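Long-range contact in endolysin PlyC, small cell-wall binding subunit (Streptococcus phage C1, PDB 4F87), which forms the eight-membered ring of a phage endolysin and binds it to the streptococcal cell wall, whose peptidoglycan the holoenzyme degrades: residues G16-T21 / Q51-I56. Numbering follows the deposited sequence.
Sequences GFLFHT and QIIPSI
Leu-18 and Ser-55 are paired where strand 55-57 joins strand 16-20 in parallel, their side chains on one face, CB of Leu-18 3.8 Å from Ser-55 OG. Leu-18 N donates to Pro-54 O (2.9 Å), and Leu-18 O accepts from Ile-56 N. Proline suits the start of this pairing because the position supplies a carbonyl acceptor and its nitrogen donates no bond across the pair; its CD rests on Gly-16 O at 3.3 Å. Glycine suits position 16, where phi 157° and psi -160° would jam a CB against the preceding carbonyl O.

Ile-56 CB leads onto the side of the sheet shared with Phe-19. A chi1 of 68° sets CG1 between backbone N and carbonyl carbon, 3.7 Å from Leu-18 O. CG1 also meets Phe-17 CD1. The terminal CD1 continues over one face of the Phe-17 ring, 3.9 Å above the plane and toward the rim.

The other face is mixed. Leu-18 packs beside Ser-55 CB, and nearer His-20 a water joins ND1, in the ring plane, to Ser-55 OG and donates to Ile-56 O (2.8 Å). The small serine hydroxyl also hydrogen-bonds Gln-50 NE2.

The contact thus pairs a mixed face with an apolar one, packed by helix 63-70 and, at Ile-56, by Gly-48 of a neighbouring subunit. Wall-interacting residues adjoin it, Tyr-29 stacked on His-20 and Arg-30 by Phe-19, consistent with the pair supporting both.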
loop_
_atom_site.group_PDB
_atom_site.type_symbol
_atom_site.label_atom_id
_atom_site.label_comp_id
_atom_site.label_asym_id
_atom_site.label_seq_id
_atom_site.Cartn_x
_atom_site.Cartn_y
_atom_site.Cartn_z
ATOM N N GLY B 16 -15.343 -6.036 4.338
ATOM C CA GLY B 16 -16.684 -6.504 4.012
ATOM C C GLY B 16 -17.696 -5.400 4.025
ATOM O O GLY B 16 -17.347 -4.221 3.919
ATOM N N PHE B 17 -18.970 -5.782 4.156
ATOM C CA PHE B 17 -20.021 -4.792 4.161
ATOM C C PHE B 17 -21.265 -5.376 4.793
ATOM O O PHE B 17 -21.468 -6.599 4.781
ATOM C CB PHE B 17 -20.355 -4.302 2.719
ATOM C CG PHE B 17 -20.676 -5.396 1.727
ATOM C CD1 PHE B 17 -21.976 -5.868 1.583
ATOM C CD2 PHE B 17 -19.680 -5.955 0.934
ATOM C CE1 PHE B 17 -22.266 -6.906 0.693
ATOM C CE2 PHE B 17 -19.990 -6.963 0.004
ATOM C CZ PHE B 17 -21.279 -7.421 -0.110
ATOM N N LEU B 18 -22.098 -4.488 5.319
ATOM C CA LEU B 18 -23.445 -4.837 5.771
ATOM C C LEU B 18 -24.376 -4.707 4.558
ATOM O O LEU B 18 -24.136 -3.859 3.668
ATOM C CB LEU B 18 -23.915 -3.835 6.812
ATOM C CG LEU B 18 -23.244 -3.995 8.159
ATOM C CD1 LEU B 18 -23.169 -2.664 8.852
ATOM C CD2 LEU B 18 -24.038 -4.984 9.029
ATOM N N PHE B 19 -25.440 -5.520 4.526
ATOM C CA PHE B 19 -26.424 -5.395 3.467
ATOM C C PHE B 19 -27.823 -5.641 3.979
ATOM O O PHE B 19 -28.041 -6.420 4.926
ATOM C CB PHE B 19 -26.093 -6.290 2.239
ATOM C CG PHE B 19 -25.983 -7.781 2.459
ATOM C CD1 PHE B 19 -26.993 -8.643 2.031
ATOM C CD2 PHE B 19 -24.839 -8.334 3.028
ATOM C CE1 PHE B 19 -26.858 -10.021 2.172
ATOM C CE2 PHE B 19 -24.721 -9.714 3.195
ATOM C CZ PHE B 19 -25.725 -10.549 2.753
ATOM N N HIS B 20 -28.786 -4.942 3.378
ATOM C CA HIS B 20 -30.205 -5.108 3.675
ATOM C C HIS B 20 -30.983 -4.634 2.458
ATOM O O HIS B 20 -30.405 -3.973 1.575
ATOM C CB HIS B 20 -30.628 -4.280 4.923
ATOM C CG HIS B 20 -30.720 -2.809 4.677
ATOM N ND1 HIS B 20 -29.582 -2.023 4.579
ATOM C CD2 HIS B 20 -31.806 -2.034 4.460
ATOM C CE1 HIS B 20 -30.007 -0.798 4.327
ATOM N NE2 HIS B 20 -31.339 -0.747 4.254
ATOM N N THR B 21 -32.277 -4.936 2.414
ATOM C CA THR B 21 -33.152 -4.387 1.396
ATOM C C THR B 21 -34.200 -3.509 2.017
ATOM O O THR B 21 -34.711 -3.824 3.105
ATOM C CB THR B 21 -33.803 -5.494 0.513
ATOM O OG1 THR B 21 -34.614 -4.869 -0.488
ATOM C CG2 THR B 21 -34.716 -6.449 1.290
ATOM N N GLN B 51 -19.451 1.666 11.877
ATOM C CA GLN B 51 -18.308 2.542 12.163
ATOM C C GLN B 51 -17.067 2.098 11.402
ATOM O O GLN B 51 -16.125 2.904 11.278
ATOM C CB GLN B 51 -17.975 2.513 13.659
ATOM C CG GLN B 51 -19.122 3.048 14.535
ATOM C CD GLN B 51 -19.182 4.571 14.521
ATOM O OE1 GLN B 51 -18.378 5.265 15.157
ATOM N NE2 GLN B 51 -20.112 5.124 13.768
ATOM N N ILE B 52 -17.013 0.833 10.928
ATOM C CA ILE B 52 -15.788 0.319 10.300
ATOM C C ILE B 52 -15.961 -0.251 8.894
ATOM O O ILE B 52 -14.947 -0.390 8.202
ATOM C CB ILE B 52 -15.065 -0.693 11.228
ATOM C CG1 ILE B 52 -15.947 -1.923 11.573
ATOM C CG2 ILE B 52 -14.507 -0.012 12.492
ATOM C CD1 ILE B 52 -15.140 -3.129 12.177
ATOM N N ILE B 53 -17.189 -0.612 8.474
ATOM C CA ILE B 53 -17.374 -1.137 7.124
ATOM C C ILE B 53 -18.558 -0.449 6.463
ATOM O O ILE B 53 -19.466 0.024 7.152
ATOM C CB ILE B 53 -17.528 -2.693 7.084
ATOM C CG1 ILE B 53 -18.691 -3.179 7.958
ATOM C CG2 ILE B 53 -16.208 -3.410 7.407
ATOM C CD1 ILE B 53 -18.972 -4.699 7.876
ATOM N N PRO B 54 -18.588 -0.436 5.119
ATOM C CA PRO B 54 -19.747 0.162 4.434
ATOM C C PRO B 54 -21.034 -0.626 4.671
ATOM O O PRO B 54 -21.004 -1.822 5.003
ATOM C CB PRO B 54 -19.371 0.127 2.949
ATOM C CG PRO B 54 -18.144 -0.677 2.850
ATOM C CD PRO B 54 -17.539 -0.899 4.190
ATOM N N SER B 55 -22.166 0.059 4.484
ATOM C CA SER B 55 -23.497 -0.515 4.634
ATOM C C SER B 55 -24.269 -0.150 3.366
ATOM O O SER B 55 -24.444 1.028 3.043
ATOM C CB SER B 55 -24.139 0.080 5.876
ATOM O OG SER B 55 -25.443 -0.438 6.067
ATOM N N ILE B 56 -24.598 -1.172 2.584
ATOM C CA ILE B 56 -25.223 -0.952 1.278
ATOM C C ILE B 56 -26.543 -1.689 1.166
ATOM O O ILE B 56 -26.885 -2.543 1.996
ATOM C CB ILE B 56 -24.247 -1.352 0.129
ATOM C CG1 ILE B 56 -23.993 -2.881 0.098
ATOM C CG2 ILE B 56 -22.929 -0.526 0.210
ATOM C CD1 ILE B 56 -23.259 -3.373 -1.202
HETATM O O HOH W 1 -26.899 -2.387 4.801
#